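Local atomic coordinates of lipoprotein (PDB entry 3O0Y), a protein that is of unknown function, a putative bacterial lipoprotein of the DUF885 family, probably related to metallopeptidases. Residues K77-R80 / A81-S85. Sequence-based numbering, arbitrary orientation.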
loop_
_atom_site.group_PDB
_atom_site.type_symbol
_atom_site.label_atom_id
_atom_site.label_comp_id
_atom_site.label_asym_id
_atom_site.label_seq_id
_atom_site.Cartn_x
_atom_site.Cartn_y
_atom_site.Cartn_z
ATOM N N LYS A 77 10.727 20.466 4.660
ATOM C CA LYS A 77 11.127 21.430 3.630
ATOM C C LYS A 77 12.429 21.015 2.917
ATOM O O LYS A 77 12.508 21.027 1.692
ATOM C CB LYS A 77 11.316 22.817 4.267
ATOM C CG LYS A 77 11.826 23.891 3.251
ATOM C CD LYS A 77 11.961 25.298 3.948
ATOM C CE LYS A 77 12.014 26.406 2.826
ATOM N NZ LYS A 77 12.568 27.675 3.382
ATOM N N GLN A 78 13.457 20.604 3.680
ATOM C CA GLN A 78 14.751 20.309 3.110
ATOM C C GLN A 78 14.700 19.014 2.296
ATOM O O GLN A 78 15.367 18.924 1.263
ATOM C CB GLN A 78 15.854 20.174 4.161
ATOM C CG GLN A 78 16.163 21.535 4.832
ATOM C CD GLN A 78 17.203 21.404 5.988
ATOM O OE1 GLN A 78 17.855 20.359 6.138
ATOM N NE2 GLN A 78 17.378 22.489 6.772
ATOM N N LEU A 79 13.937 18.024 2.785
ATOM C CA LEU A 79 13.840 16.757 2.099
ATOM C C LEU A 79 13.214 17.015 0.705
ATOM O O LEU A 79 13.724 16.575 -0.322
ATOM C CB LEU A 79 12.963 15.752 2.892
ATOM C CG LEU A 79 12.545 14.466 2.187
ATOM C CD1 LEU A 79 13.732 13.720 1.767
ATOM C CD2 LEU A 79 11.617 13.576 3.062
ATOM N N ARG A 80 12.096 17.705 0.680
ATOM C CA ARG A 80 11.341 17.949 -0.537
ATOM C C ARG A 80 12.164 18.822 -1.504
ATOM O O ARG A 80 12.179 18.603 -2.721
ATOM C CB ARG A 80 9.992 18.580 -0.235
ATOM C CG ARG A 80 9.111 17.757 0.690
ATOM C CD ARG A 80 7.801 18.422 0.976
ATOM N NE ARG A 80 7.108 17.827 2.053
ATOM C CZ ARG A 80 5.818 18.035 2.361
ATOM N NH1 ARG A 80 5.038 18.864 1.656
ATOM N NH2 ARG A 80 5.376 17.515 3.504
ATOM N N ALA A 81 12.782 19.866 -0.975
ATOM C CA ALA A 81 13.574 20.750 -1.836
ATOM C C ALA A 81 14.699 20.029 -2.538
ATOM O O ALA A 81 14.893 20.245 -3.724
ATOM C CB ALA A 81 14.128 21.930 -1.043
ATOM N N GLU A 82 15.374 19.129 -1.829
ATOM C CA GLU A 82 16.411 18.318 -2.426
ATOM C C GLU A 82 15.914 17.396 -3.519
ATOM O O GLU A 82 16.476 17.346 -4.628
ATOM C CB GLU A 82 17.128 17.475 -1.396
ATOM C CG GLU A 82 18.265 16.619 -2.074
ATOM C CD GLU A 82 19.189 15.911 -1.116
ATOM O OE1 GLU A 82 18.957 15.937 0.137
ATOM O OE2 GLU A 82 20.178 15.361 -1.642
ATOM N N LEU A 83 14.819 16.700 -3.238
ATOM C CA LEU A 83 14.284 15.799 -4.248
ATOM C C LEU A 83 13.768 16.587 -5.449
ATOM O O LEU A 83 13.876 16.145 -6.554
ATOM C CB LEU A 83 13.180 14.924 -3.663
ATOM C CG LEU A 83 13.739 13.941 -2.633
ATOM C CD1 LEU A 83 12.539 13.498 -1.763
ATOM C CD2 LEU A 83 14.372 12.791 -3.363
ATOM N N LEU A 84 13.136 17.716 -5.236
ATOM C CA LEU A 84 12.627 18.536 -6.359
ATOM C C LEU A 84 13.816 19.059 -7.224
ATOM O O LEU A 84 13.790 19.032 -8.441
ATOM C CB LEU A 84 11.780 19.702 -5.796
ATOM C CG LEU A 84 11.029 20.455 -6.890
ATOM C CD1 LEU A 84 10.096 19.491 -7.687
ATOM C CD2 LEU A 84 10.206 21.615 -6.297
ATOM N N SER A 85 14.888 19.473 -6.576
ATOM C CA SER A 85 16.109 19.911 -7.276
ATOM C C SER A 85 16.674 18.781 -8.120
ATOM O O SER A 85 16.977 18.968 -9.273
ATOM C CB SER A 85 17.166 20.344 -6.283
ATOM O OG SER A 85 16.676 21.592 -5.786
#
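Leu-79 and Leu-83, one helical turn apart, lie side by side and point the same way, CD1 of Leu-79 resting 3.7 Å from CD1 of Leu-83. In Leu-83 CG stands anti to the carbonyl carbon (chi1 -68°). This setting leans Leu-83 back over the preceding turn, its CG lying 3.5 Å from O of Leu-79, and Leu-83 thereby touches both a methyl and the carbonyl oxygen of Leu-79. The same carbonyl accepts the backbone N-H of Leu-83, with 3.1 Å between Leu-83 N and Leu-79 O. Three more i to i+4 bonds continue the ladder: Ala-81 N to Lys-77 O (2.9 Å), Glu-82 N to Gln-78 O (3.1 Å) and Leu-84 N to Arg-80 O (2.8 Å). CB of Leu-84 also packs 3.3 Å from O of Arg-80.

Beyond the backbone, the polar ends of Glu-82 and Arg-80 find partners outside the segment. Glu-82 runs out extended, and its OE2 is hydrogen-bonded to both Gln-37 NE2 and Ser-41 OG, on helix 27-44. The long Arg-80 side chain forms a salt bridge through NH2 to Glu-76, and the same nitrogen bonds to the carbonyl O of Ile-124. Leu-83 meets Phe-116 and Leu-84 meets Ala-117 on helix 100-117, while Leu-79 reaches Gln-45 and Arg-46 in a loop.

Helix 73-92 is thus amphipathic here, with Lys-77, Gln-78 and Ala-81 exposed and Leu-79 and Leu-83 buried. It meets helix 27-44 through the polar contact of Glu-82 and helix 100-117 through leucine contacts. The two bonds at one carboxylate oxygen probably favour the charged form of Glu-82.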